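PDB 5C12: gene 2 protein from Enterobacteria phage Sf6, which probably cleaves viral DNA during packaging, this chain being the metal-binding nuclease domain of the large terminase subunit, which is also thought to bind ATP. Local coordinates for residues 49-54 with 87-92; 61-66 with 71-76; 81-86 with 113-118; 128-133 with 254-259. The protein carries 1 engineered substitution. All blocks are in the same frame, centred on the assembly; numbering follows the deposited sequence.

Contact 1. Residues 49-54 with 87-92; sequences SAHDPS and DWATSL. With MG (magnesium ion), chain C.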
loop_
_atom_site.group_PDB
_atom_site.type_symbol
_atom_site.label_atom_id
_atom_site.label_comp_id
_atom_site.label_asym_id
_atom_site.label_seq_id
_atom_site.Cartn_x
_atom_site.Cartn_y
_atom_site.Cartn_z
ATOM N N SER A 49 -1.997 4.371 -7.894
ATOM C CA SER A 49 -2.238 2.944 -8.061
ATOM C C SER A 49 -0.930 2.214 -7.891
ATOM O O SER A 49 0.136 2.754 -8.218
ATOM C CB SER A 49 -2.770 2.634 -9.463
ATOM O OG SER A 49 -4.044 3.198 -9.701
ATOM N N ALA A 50 -0.976 0.994 -7.393
ATOM C CA ALA A 50 0.230 0.207 -7.232
ATOM C C ALA A 50 -0.037 -1.268 -7.430
ATOM O O ALA A 50 -1.152 -1.763 -7.233
ATOM C CB ALA A 50 0.899 0.467 -5.860
ATOM N N HIS A 51 1.006 -1.976 -7.850
ATOM C CA HIS A 51 0.940 -3.371 -8.229
ATOM C C HIS A 51 2.012 -4.188 -7.547
ATOM O O HIS A 51 3.202 -3.840 -7.563
ATOM C CB HIS A 51 1.128 -3.472 -9.752
ATOM C CG HIS A 51 1.296 -4.868 -10.290
ATOM N ND1 HIS A 51 0.431 -5.897 -9.998
ATOM C CD2 HIS A 51 2.192 -5.371 -11.177
ATOM C CE1 HIS A 51 0.813 -6.991 -10.644
ATOM N NE2 HIS A 51 1.877 -6.691 -11.371
ATOM N N ASP A 52 1.591 -5.311 -6.982
ATOM C CA ASP A 52 2.484 -6.297 -6.416
ATOM C C ASP A 52 2.467 -7.504 -7.332
ATOM O O ASP A 52 1.459 -8.196 -7.453
ATOM C CB ASP A 52 2.033 -6.706 -5.019
ATOM C CG ASP A 52 2.936 -7.749 -4.423
ATOM O OD1 ASP A 52 3.526 -8.528 -5.204
ATOM O OD2 ASP A 52 3.083 -7.784 -3.191
ATOM N N PRO A 53 3.579 -7.756 -8.039
ATOM C CA PRO A 53 3.604 -8.799 -9.064
ATOM C C PRO A 53 3.774 -10.224 -8.527
ATOM O O PRO A 53 3.993 -11.170 -9.297
ATOM C CB PRO A 53 4.812 -8.400 -9.900
ATOM C CG PRO A 53 5.714 -7.782 -8.948
ATOM C CD PRO A 53 4.852 -7.013 -7.966
ATOM N N SER A 54 3.679 -10.345 -7.211
ATOM C CA SER A 54 3.800 -11.609 -6.477
ATOM C C SER A 54 5.266 -11.824 -6.185
ATOM O O SER A 54 6.105 -11.144 -6.759
ATOM C CB SER A 54 3.192 -12.820 -7.214
ATOM O OG SER A 54 4.035 -13.332 -8.236
ATOM N N ASP A 87 0.357 -6.293 -17.457
ATOM C CA ASP A 87 -0.661 -5.819 -18.402
ATOM C C ASP A 87 -1.972 -5.582 -17.656
ATOM O O ASP A 87 -2.643 -4.563 -17.819
ATOM C CB ASP A 87 -0.903 -6.835 -19.495
ATOM C CG ASP A 87 -1.882 -6.336 -20.537
ATOM O OD1 ASP A 87 -1.705 -5.193 -21.013
ATOM O OD2 ASP A 87 -2.828 -7.080 -20.877
ATOM N N TRP A 88 -2.330 -6.541 -16.819
ATOM C CA TRP A 88 -3.535 -6.432 -16.007
ATOM C C TRP A 88 -3.519 -5.190 -15.120
ATOM O O TRP A 88 -4.483 -4.410 -15.081
ATOM C CB TRP A 88 -3.675 -7.720 -15.194
ATOM C CG TRP A 88 -4.642 -7.637 -14.017
ATOM C CD1 TRP A 88 -6.012 -7.639 -14.075
ATOM C CD2 TRP A 88 -4.298 -7.607 -12.638
ATOM N NE1 TRP A 88 -6.531 -7.577 -12.799
ATOM C CE2 TRP A 88 -5.504 -7.573 -11.905
ATOM C CE3 TRP A 88 -3.089 -7.586 -11.934
ATOM C CZ2 TRP A 88 -5.528 -7.517 -10.521
ATOM C CZ3 TRP A 88 -3.123 -7.528 -10.570
ATOM C CH2 TRP A 88 -4.338 -7.480 -9.875
ATOM N N ALA A 89 -2.424 -4.990 -14.389
ATOM C CA ALA A 89 -2.349 -3.916 -13.418
ATOM C C ALA A 89 -2.277 -2.549 -14.074
ATOM O O ALA A 89 -2.890 -1.598 -13.611
ATOM C CB ALA A 89 -1.154 -4.113 -12.536
ATOM N N THR A 90 -1.520 -2.448 -15.163
ATOM C CA THR A 90 -1.433 -1.168 -15.854
ATOM C C THR A 90 -2.757 -0.822 -16.523
ATOM O O THR A 90 -3.147 0.339 -16.572
ATOM C CB THR A 90 -0.270 -1.116 -16.889
ATOM O OG1 THR A 90 -0.375 -2.181 -17.838
ATOM C CG2 THR A 90 1.080 -1.194 -16.157
ATOM N N SER A 91 -3.457 -1.826 -17.037
ATOM C CA SER A 91 -4.789 -1.588 -17.584
ATOM C C SER A 91 -5.749 -1.110 -16.499
ATOM O O SER A 91 -6.542 -0.207 -16.733
ATOM C CB SER A 91 -5.314 -2.837 -18.267
ATOM O OG SER A 91 -4.636 -3.019 -19.500
ATOM N N LEU A 92 -5.676 -1.685 -15.304
ATOM C CA LEU A 92 -6.473 -1.163 -14.179
ATOM C C LEU A 92 -6.116 0.286 -13.851
ATOM O O LEU A 92 -6.996 1.108 -13.602
ATOM C CB LEU A 92 -6.353 -2.043 -12.926
ATOM C CG LEU A 92 -7.120 -3.372 -12.978
ATOM C CD1 LEU A 92 -6.771 -4.166 -11.732
ATOM C CD2 LEU A 92 -8.612 -3.138 -13.093
HETATM MG MG MG C . 4.572 -8.518 -2.030
HETATM O O HOH W 1 5.421 -9.407 -3.478
HETATM O O HOH W 2 5.823 -6.759 -2.231
HETATM O O HOH W 3 3.328 -10.144 -1.668
HETATM O O HOH W 4 6.073 -9.393 -0.910
#

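Contact 2. Residues 61-66 with 71-76; sequences KGYASR and VKRIAE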
loop_
_atom_site.group_PDB
_atom_site.type_symbol
_atom_site.label_atom_id
_atom_site.label_comp_id
_atom_site.label_asym_id
_atom_site.label_seq_id
_atom_site.Cartn_x
_atom_site.Cartn_y
_atom_site.Cartn_z
ATOM N N LYS A 61 -1.437 -12.036 -7.552
ATOM C CA LYS A 61 -0.904 -10.693 -7.611
ATOM C C LYS A 61 -1.851 -9.671 -6.993
ATOM O O LYS A 61 -3.035 -9.942 -6.806
ATOM C CB LYS A 61 -0.641 -10.322 -9.059
ATOM C CG LYS A 61 0.388 -11.250 -9.718
ATOM C CD LYS A 61 0.381 -11.201 -11.215
ATOM C CE LYS A 61 1.546 -11.997 -11.754
ATOM N NZ LYS A 61 1.522 -13.411 -11.305
ATOM N N GLY A 62 -1.340 -8.486 -6.707
ATOM C CA GLY A 62 -2.149 -7.470 -6.065
ATOM C C GLY A 62 -2.162 -6.152 -6.801
ATOM O O GLY A 62 -1.180 -5.792 -7.485
ATOM N N TYR A 63 -3.271 -5.443 -6.680
ATOM C CA TYR A 63 -3.421 -4.083 -7.160
ATOM C C TYR A 63 -4.249 -3.284 -6.180
ATOM O O TYR A 63 -5.200 -3.792 -5.607
ATOM C CB TYR A 63 -4.101 -4.085 -8.519
ATOM C CG TYR A 63 -4.479 -2.729 -9.061
ATOM C CD1 TYR A 63 -5.651 -2.111 -8.693
ATOM C CD2 TYR A 63 -3.654 -2.060 -9.939
ATOM C CE1 TYR A 63 -6.001 -0.875 -9.187
ATOM C CE2 TYR A 63 -3.991 -0.840 -10.433
ATOM C CZ TYR A 63 -5.152 -0.239 -10.061
ATOM O OH TYR A 63 -5.485 0.986 -10.611
ATOM N N ALA A 64 -3.889 -2.029 -6.009
ATOM C CA ALA A 64 -4.656 -1.126 -5.162
ATOM C C ALA A 64 -4.667 0.240 -5.790
ATOM O O ALA A 64 -3.704 0.616 -6.454
ATOM C CB ALA A 64 -4.065 -1.065 -3.774
ATOM N N SER A 65 -5.747 0.990 -5.608
ATOM C CA SER A 65 -5.783 2.356 -6.082
ATOM C C SER A 65 -6.548 3.228 -5.114
ATOM O O SER A 65 -7.535 2.786 -4.518
ATOM C CB SER A 65 -6.437 2.429 -7.458
ATOM O OG SER A 65 -6.357 3.736 -7.984
ATOM N N ARG A 66 -6.097 4.470 -4.976
ATOM C CA ARG A 66 -6.815 5.450 -4.177
ATOM C C ARG A 66 -6.899 6.769 -4.906
ATOM O O ARG A 66 -6.031 7.104 -5.731
ATOM C CB ARG A 66 -6.103 5.645 -2.843
ATOM C CG ARG A 66 -4.725 6.278 -2.916
ATOM C CD ARG A 66 -4.028 6.293 -1.572
ATOM N NE ARG A 66 -2.649 6.785 -1.639
ATOM C CZ ARG A 66 -2.253 8.022 -1.377
ATOM N NH1 ARG A 66 -3.116 8.972 -1.025
ATOM N NH2 ARG A 66 -0.965 8.315 -1.432
ATOM N N VAL A 71 -9.560 4.939 -0.688
ATOM C CA VAL A 71 -9.231 3.731 -1.458
ATOM C C VAL A 71 -10.455 3.278 -2.281
ATOM O O VAL A 71 -11.548 3.122 -1.740
ATOM C CB VAL A 71 -8.747 2.597 -0.527
ATOM C CG1 VAL A 71 -8.377 1.334 -1.322
ATOM C CG2 VAL A 71 -7.550 3.043 0.313
ATOM N N LYS A 72 -10.278 3.096 -3.586
ATOM C CA LYS A 72 -11.396 2.809 -4.475
ATOM C C LYS A 72 -11.351 1.440 -5.165
ATOM O O LYS A 72 -12.385 0.966 -5.631
ATOM C CB LYS A 72 -11.582 3.926 -5.495
ATOM C CG LYS A 72 -10.487 4.088 -6.480
ATOM C CD LYS A 72 -10.857 5.132 -7.535
ATOM C CE LYS A 72 -9.743 5.273 -8.559
ATOM N NZ LYS A 72 -10.146 6.280 -9.565
ATOM N N ARG A 73 -10.183 0.808 -5.240
ATOM C CA ARG A 73 -10.067 -0.516 -5.831
ATOM C C ARG A 73 -9.022 -1.341 -5.125
ATOM O O ARG A 73 -7.928 -0.853 -4.814
ATOM C CB ARG A 73 -9.727 -0.466 -7.338
ATOM C CG ARG A 73 -9.927 -1.811 -8.029
ATOM C CD ARG A 73 -9.426 -1.878 -9.443
ATOM N NE ARG A 73 -10.032 -0.867 -10.296
ATOM C CZ ARG A 73 -11.143 -1.037 -10.995
ATOM N NH1 ARG A 73 -11.808 -2.175 -10.927
ATOM N NH2 ARG A 73 -11.591 -0.057 -11.759
ATOM N N ILE A 74 -9.379 -2.587 -4.855
ATOM C CA ILE A 74 -8.458 -3.626 -4.390
ATOM C C ILE A 74 -8.706 -4.877 -5.209
ATOM O O ILE A 74 -9.816 -5.437 -5.219
ATOM C CB ILE A 74 -8.682 -3.968 -2.889
ATOM C CG1 ILE A 74 -8.458 -2.749 -1.971
ATOM C CG2 ILE A 74 -7.850 -5.154 -2.488
ATOM C CD1 ILE A 74 -7.028 -2.232 -1.843
ATOM N N ALA A 75 -7.708 -5.317 -5.968
ATOM C CA ALA A 75 -7.927 -6.373 -6.934
ATOM C C ALA A 75 -6.839 -7.406 -6.842
ATOM O O ALA A 75 -5.692 -7.086 -6.574
ATOM C CB ALA A 75 -7.985 -5.811 -8.379
ATOM N N GLU A 76 -7.225 -8.644 -7.083
ATOM C CA GLU A 76 -6.311 -9.781 -7.131
ATOM C C GLU A 76 -6.161 -10.248 -8.584
ATOM O O GLU A 76 -7.124 -10.273 -9.370
ATOM C CB GLU A 76 -6.819 -10.914 -6.223
ATOM C CG GLU A 76 -8.215 -11.444 -6.592
ATOM C CD GLU A 76 -8.784 -12.491 -5.630
ATOM O OE1 GLU A 76 -8.195 -12.708 -4.548
ATOM O OE2 GLU A 76 -9.814 -13.100 -5.993
#

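Contact 3. Residues 81-86 with 113-118; sequences DINEGA and RRQTTE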
loop_
_atom_site.group_PDB
_atom_site.type_symbol
_atom_site.label_atom_id
_atom_site.label_comp_id
_atom_site.label_asym_id
_atom_site.label_seq_id
_atom_site.Cartn_x
_atom_site.Cartn_y
_atom_site.Cartn_z
ATOM N N ASP A 81 1.161 -15.016 -15.650
ATOM C CA ASP A 81 2.597 -14.839 -15.561
ATOM C C ASP A 81 2.931 -13.372 -15.300
ATOM O O ASP A 81 2.049 -12.505 -15.200
ATOM C CB ASP A 81 3.329 -15.423 -16.795
ATOM C CG ASP A 81 3.119 -14.629 -18.075
ATOM O OD1 ASP A 81 2.943 -13.401 -18.050
ATOM O OD2 ASP A 81 3.213 -15.254 -19.150
ATOM N N ILE A 82 4.213 -13.083 -15.118
ATOM C CA ILE A 82 4.604 -11.765 -14.683
ATOM C C ILE A 82 4.205 -10.683 -15.679
ATOM O O ILE A 82 3.823 -9.588 -15.288
ATOM C CB ILE A 82 6.122 -11.705 -14.377
ATOM C CG1 ILE A 82 6.507 -10.358 -13.777
ATOM C CG2 ILE A 82 6.932 -11.930 -15.606
ATOM C CD1 ILE A 82 6.500 -10.358 -12.295
ATOM N N ASN A 83 4.302 -10.986 -16.970
ATOM C CA ASN A 83 3.961 -9.992 -17.980
ATOM C C ASN A 83 2.455 -9.789 -18.125
ATOM O O ASN A 83 1.993 -8.658 -18.254
ATOM C CB ASN A 83 4.619 -10.343 -19.314
ATOM C CG ASN A 83 6.116 -10.488 -19.182
ATOM O OD1 ASN A 83 6.653 -11.589 -19.281
ATOM N ND2 ASN A 83 6.795 -9.378 -18.901
ATOM N N GLU A 84 1.688 -10.874 -18.056
ATOM C CA GLU A 84 0.236 -10.764 -18.038
ATOM C C GLU A 84 -0.213 -9.967 -16.817
ATOM O O GLU A 84 -1.106 -9.118 -16.880
ATOM C CB GLU A 84 -0.401 -12.160 -18.013
ATOM C CG GLU A 84 -0.179 -12.940 -19.292
ATOM C CD GLU A 84 -0.619 -14.386 -19.194
ATOM O OE1 GLU A 84 -0.509 -14.976 -18.104
ATOM O OE2 GLU A 84 -1.077 -14.928 -20.211
ATOM N N GLY A 85 0.446 -10.207 -15.695
ATOM C CA GLY A 85 0.146 -9.466 -14.491
ATOM C C GLY A 85 0.368 -7.959 -14.640
ATOM O O GLY A 85 -0.444 -7.133 -14.209
ATOM N N ALA A 86 1.475 -7.571 -15.264
ATOM C CA ALA A 86 1.728 -6.151 -15.438
ATOM C C ALA A 86 0.747 -5.537 -16.445
ATOM O O ALA A 86 0.361 -4.387 -16.312
ATOM C CB ALA A 86 3.180 -5.922 -15.881
ATOM N N ARG A 113 9.966 -2.348 -16.181
ATOM C CA ARG A 113 9.799 -0.936 -16.507
ATOM C C ARG A 113 9.476 -0.721 -17.986
ATOM O O ARG A 113 8.620 0.084 -18.297
ATOM C CB ARG A 113 10.989 -0.061 -16.108
ATOM C CG ARG A 113 10.661 1.402 -16.364
ATOM C CD ARG A 113 11.688 2.439 -15.922
ATOM N NE ARG A 113 11.091 3.769 -16.075
ATOM C CZ ARG A 113 10.273 4.331 -15.186
ATOM N NH1 ARG A 113 10.033 3.731 -14.046
ATOM N NH2 ARG A 113 9.749 5.521 -15.418
ATOM N N ARG A 114 10.142 -1.422 -18.898
ATOM C CA ARG A 114 9.852 -1.213 -20.312
ATOM C C ARG A 114 8.380 -1.501 -20.630
ATOM O O ARG A 114 7.702 -0.705 -21.277
ATOM C CB ARG A 114 10.773 -2.074 -21.186
ATOM C CG ARG A 114 10.405 -2.044 -22.629
ATOM C CD ARG A 114 11.257 -3.043 -23.451
ATOM N NE ARG A 114 10.329 -3.802 -24.267
ATOM C CZ ARG A 114 10.139 -5.108 -24.189
ATOM N NH1 ARG A 114 10.889 -5.867 -23.395
ATOM N NH2 ARG A 114 9.263 -5.683 -24.993
ATOM N N GLN A 115 7.868 -2.629 -20.149
ATOM C CA GLN A 115 6.492 -2.992 -20.429
ATOM C C GLN A 115 5.550 -1.985 -19.803
ATOM O O GLN A 115 4.527 -1.615 -20.377
ATOM C CB GLN A 115 6.184 -4.387 -19.901
ATOM C CG GLN A 115 4.742 -4.792 -20.112
ATOM C CD GLN A 115 4.433 -6.162 -19.558
ATOM O OE1 GLN A 115 5.322 -6.872 -19.074
ATOM N NE2 GLN A 115 3.169 -6.558 -19.656
ATOM N N THR A 116 5.888 -1.550 -18.603
ATOM C CA THR A 116 5.053 -0.601 -17.897
ATOM C C THR A 116 4.982 0.728 -18.624
ATOM O O THR A 116 3.891 1.272 -18.829
ATOM C CB THR A 116 5.552 -0.420 -16.476
ATOM O OG1 THR A 116 5.514 -1.688 -15.811
ATOM C CG2 THR A 116 4.721 0.577 -15.736
ATOM N N THR A 117 6.134 1.248 -19.045
ATOM C CA THR A 117 6.132 2.520 -19.755
ATOM C C THR A 117 5.453 2.408 -21.126
ATOM O O THR A 117 4.747 3.322 -21.540
ATOM C CB THR A 117 7.549 3.125 -19.864
ATOM O OG1 THR A 117 8.419 2.201 -20.506
ATOM C CG2 THR A 117 8.081 3.455 -18.483
ATOM N N GLU A 118 5.609 1.271 -21.805
ATOM C CA GLU A 118 4.867 1.011 -23.042
ATOM C C GLU A 118 3.363 1.072 -22.809
ATOM O O GLU A 118 2.603 1.596 -23.632
ATOM C CB GLU A 118 5.236 -0.365 -23.635
ATOM C CG GLU A 118 6.656 -0.479 -24.193
ATOM C CD GLU A 118 7.032 -1.910 -24.642
ATOM O OE1 GLU A 118 6.248 -2.851 -24.374
ATOM O OE2 GLU A 118 8.117 -2.098 -25.255
#

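Contact 4. Residues 128-133 with 254-259; sequences TMFKGS and LMMCMH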
loop_
_atom_site.group_PDB
_atom_site.type_symbol
_atom_site.label_atom_id
_atom_site.label_comp_id
_atom_site.label_asym_id
_atom_site.label_seq_id
_atom_site.Cartn_x
_atom_site.Cartn_y
_atom_site.Cartn_z
ATOM N N THR A 128 6.735 4.397 -11.309
ATOM C CA THR A 128 7.804 4.399 -10.311
ATOM C C THR A 128 8.045 3.000 -9.785
ATOM O O THR A 128 7.084 2.317 -9.379
ATOM C CB THR A 128 7.447 5.337 -9.150
ATOM O OG1 THR A 128 7.339 6.668 -9.653
ATOM C CG2 THR A 128 8.499 5.269 -8.055
ATOM N N MET A 129 9.299 2.549 -9.814
ATOM C CA MET A 129 9.622 1.240 -9.280
ATOM C C MET A 129 9.813 1.421 -7.791
ATOM O O MET A 129 10.600 2.249 -7.356
ATOM C CB MET A 129 10.893 0.655 -9.908
ATOM C CG MET A 129 11.350 -0.614 -9.174
ATOM S SD MET A 129 12.829 -1.369 -9.875
ATOM C CE MET A 129 12.041 -1.861 -11.319
ATOM N N PHE A 130 9.093 0.635 -7.012
ATOM C CA PHE A 130 9.214 0.640 -5.565
ATOM C C PHE A 130 10.104 -0.493 -5.130
ATOM O O PHE A 130 9.905 -1.631 -5.554
ATOM C CB PHE A 130 7.818 0.466 -4.963
ATOM C CG PHE A 130 7.773 0.522 -3.455
ATOM C CD1 PHE A 130 8.053 -0.595 -2.699
ATOM C CD2 PHE A 130 7.434 1.705 -2.824
ATOM C CE1 PHE A 130 7.969 -0.534 -1.317
ATOM C CE2 PHE A 130 7.370 1.770 -1.440
ATOM C CZ PHE A 130 7.667 0.659 -0.713
ATOM N N LYS A 131 11.103 -0.177 -4.304
ATOM C CA LYS A 131 11.992 -1.178 -3.733
ATOM C C LYS A 131 11.993 -1.008 -2.221
ATOM O O LYS A 131 12.637 -0.104 -1.683
ATOM C CB LYS A 131 13.408 -1.038 -4.289
ATOM C CG LYS A 131 13.527 -1.349 -5.803
ATOM C CD LYS A 131 14.912 -1.031 -6.357
ATOM C CE LYS A 131 16.003 -1.823 -5.662
ATOM N NZ LYS A 131 15.869 -3.282 -5.901
ATOM N N GLY A 132 11.282 -1.913 -1.567
ATOM C CA GLY A 132 11.018 -1.842 -0.147
ATOM C C GLY A 132 12.278 -1.923 0.692
ATOM O O GLY A 132 12.278 -1.473 1.838
ATOM N N SER A 133 13.325 -2.521 0.131
ATOM C CA SER A 133 14.578 -2.715 0.843
ATOM C C SER A 133 15.449 -1.469 0.862
ATOM O O SER A 133 16.427 -1.419 1.603
ATOM C CB SER A 133 15.370 -3.861 0.230
ATOM O OG SER A 133 15.688 -3.582 -1.118
ATOM N N LEU A 254 -1.447 -1.938 -1.439
ATOM C CA LEU A 254 -1.995 -0.775 -0.767
ATOM C C LEU A 254 -0.872 0.056 -0.129
ATOM O O LEU A 254 -0.869 1.281 -0.207
ATOM C CB LEU A 254 -3.066 -1.199 0.248
ATOM C CG LEU A 254 -3.640 -0.028 1.047
ATOM C CD1 LEU A 254 -4.378 0.942 0.165
ATOM C CD2 LEU A 254 -4.535 -0.565 2.149
ATOM N N MET A 255 0.063 -0.624 0.515
ATOM C CA MET A 255 1.192 0.027 1.150
ATOM C C MET A 255 1.967 0.875 0.144
ATOM O O MET A 255 2.348 2.038 0.425
ATOM C CB MET A 255 2.093 -1.035 1.796
ATOM C CG MET A 255 3.412 -0.462 2.344
ATOM S SD MET A 255 4.758 -0.342 1.161
ATOM C CE MET A 255 5.107 -2.064 0.985
ATOM N N MET A 256 2.244 0.314 -1.030
ATOM C CA MET A 256 3.020 1.059 -2.014
ATOM C C MET A 256 2.319 2.321 -2.488
ATOM O O MET A 256 2.949 3.326 -2.800
ATOM C CB MET A 256 3.425 0.150 -3.186
ATOM C CG MET A 256 4.428 -0.896 -2.760
ATOM S SD MET A 256 5.009 -1.950 -4.124
ATOM C CE MET A 256 3.562 -2.968 -4.377
ATOM N N CYS A 257 1.002 2.265 -2.548
ATOM C CA CYS A 257 0.169 3.422 -2.860
ATOM C C CYS A 257 0.313 4.599 -1.919
ATOM O O CYS A 257 -0.132 5.693 -2.237
ATOM C CB CYS A 257 -1.302 3.030 -2.804
ATOM S SG CYS A 257 -1.787 2.239 -4.261
ATOM N N MET A 258 0.863 4.361 -0.730
ATOM C CA MET A 258 1.076 5.418 0.234
ATOM C C MET A 258 2.143 6.367 -0.193
ATOM O O MET A 258 2.206 7.469 0.302
ATOM C CB MET A 258 1.459 4.844 1.609
ATOM C CG MET A 258 0.410 3.906 2.196
ATOM S SD MET A 258 -1.108 4.784 2.664
ATOM C CE MET A 258 -2.172 4.450 1.274
ATOM N N HIS A 259 2.982 5.949 -1.148
ATOM C CA HIS A 259 4.039 6.819 -1.594
ATOM C C HIS A 259 3.531 7.484 -2.849
ATOM O O HIS A 259 3.254 6.794 -3.837
ATOM C CB HIS A 259 5.293 6.004 -1.868
ATOM C CG HIS A 259 6.444 6.816 -2.357
ATOM N ND1 HIS A 259 6.718 8.083 -1.893
ATOM C CD2 HIS A 259 7.390 6.537 -3.283
ATOM C CE1 HIS A 259 7.788 8.549 -2.508
ATOM N NE2 HIS A 259 8.216 7.631 -3.355
#

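Contact 1. Residues 49-54 with 87-92
His51, on strand 47-52 of this RNase H-like nuclease domain, lays its imidazole under the methyl of Ala89 on helix 82-95. This is the tight part of the contact. Ala89 CB lies 3.6 Å from the centroid of the His51 ring, a CH-pi contact over one face, and 3.4 Å from His51 CG. With CG anti to the backbone N (chi1 171°), the ring reaches out from the sheet to the helix, and a side chain as short as alanine lets helix and strand come this close. Pro53 N sits over the centre of the opposite face, so the imidazole is sandwiched. Its ND1 is held by Gly62 O of the neighbouring strand, which fixes the rotation of the ring.

The outer side is looser. Trp88, partly exposed, meets the ring obliquely, with CZ3 4.0 Å from His51 ND1, and the outward side of the helix, with Asp87 and Ser91, is exposed. One residue on from His51, Asp52 points away from the helix to the metal that it shares with Asp252. Its OD1 closes an Asx turn by accepting from Ser54 N at 2.7 Å, and its OD2 binds the magnesium ion at 2.0 Å.

Contact 2. Residues 61-66 with 71-76
Tyr63 and Ala75 form a hydrogen-bonded pair of the antiparallel hairpin made by strands 61-67 and 70-77. Tyr63 N donates a hydrogen bond to Ala75 O at 2.9 Å, and Ala75 N donates one back to Tyr63 O at 3.0 Å. Ser65 N likewise reaches Arg73 O. Ser65 O then faces two residues at once, taking a bond of 2.9 Å from Lys72 N and a weak one from Arg73 N. This is a classic beta bulge, and it shifts the register by one before Arg66 pairs with Val71. CA-H...O contacts, such as Ala64 CA to Arg73 O at 3.3 Å, fill in between the N-H bonds.

Apolar packing covers the face of Ala64 and Ile74, where Ala64 CB meets Ile74 CD1 at 3.7 Å. The small alanine and the branched isoleucine suit a surface laid against helix 249-256.

Tyr63, Arg73 and Ala75 share the other face, toward helix 82-95. Arg73 bends at its third torsion (chi3 -57°) and brings CD within 3.6 Å of Tyr63 CE1. The guanidinium plane stands 60° from the ring, whose CE1 lies at the guanidinium edge.

The polar ends of both converge on Asp96: Arg73 NH2 in a salt bridge, Tyr63 OH in a hydrogen bond. Such a grip probably stabilises the carboxylate as an anion and ties the hairpin to the loop just after helix 82-95.

Contact 3. Residues 81-86 with 113-118
Gln115 NE2 donates to the backbone carbonyl of Asn83 over 2.8 Å, and the other end of the same amide, Gln115 OE1, accepts from Asn83 ND2 at 2.9 Å. Glutamine suits the place because one flat group offers both a donor and an acceptor, and its chain, extended beyond CG, spans the gap between the two helices. The bond from Asn83 ND2 is nearly straight, at 168°, and Gln115 OE1 lies close to the plane of the Asn83 amide. The two amides are turned 33° from each other, and the paired bonds hold the end of Gln115 against rotation. Beneath them Ala86 turns its methyl toward the second helix, CB 3.8 Å from Gln115 NE2. This is the buried side of the contact, whereas Asn83 is exposed.

Asp81 and Glu84 fasten the start of the first helix with a capping box: Asp81 OD1 accepts from Glu84 N at 2.8 Å, and Asp81 N donates to Glu84 OE1 at 3.0 Å. On the outer surface of the second helix, Arg114 NE and Glu118 OE2 form a salt bridge one turn apart.

The contact thus joins the first turn of helix 82-95 to helix 113-119. Gln115 also packs on Asp87 and Thr116 on Thr90, farther along the first helix, while Thr116 reaches Tyr101 of strand 100-104.

Contact 4. Residues 128-133 with 254-259
Phe130 swings its ring toward helix 249-256 because CG stands anti to the backbone N (chi1 -177°), while Met255 folds back at its second torsion (chi2 -86°) to bring its sulfur to the same ring. Met256 needs no such fold before its sulfur: it is straight about CB-CG and presents CG to the phenyl directly. Met256 CG sits over the centre of the Phe130 ring, 3.7 Å from its centroid and 13° off the normal, a clear CH-pi contact.

Both sulfurs make Met-aromatic contacts, each oblique to the ring. Met256 SD comes to 3.6 Å from Phe130 CD1, near the root of the ring, and Met255 SD to 3.6 Å from Phe130 CZ at the far end, so the two methionines divide the length of the phenyl between them. Flexible, polarisable methionine can mould itself to an aromatic surface, which fits this wholly buried and apolar meeting. Met256 also opens a type I turn that runs to His259, closed by His259 N to Met256 O at 3.1 Å.

Phe130 ends strand 126-130, at the edge of the sheet beside strand 100-104, and Phe172 of helix 168-189 packs on both it and Met255. Met256 continues inward over strand 47-52, touching Ala50 and the metal ligand Asp52, and reaches Asp104 of strand 100-104.

Overall arrangement
The four contacts build up one mixed sheet and its helices: contact 2 joins two strands of it, contacts 1 and 4 set helices on it, and contact 3 joins two helices. Contact 2 is nested within the chain closed by contact 1; the centres of these two lie about 8 Å apart. Contacts 1 and 3 share helix 82-95, also with centres about 8 Å apart, and their segments alternate along the chain. Contact 4 comes last in sequence, its centre about 12 Å from that of contact 1 and 17 Å from that of contact 3. Strand 47-52 thus has helix packing toward both faces. The fold brings Asp52 from that strand and Asp252 from helix 249-256 to a common magnesium ion in the nuclease site.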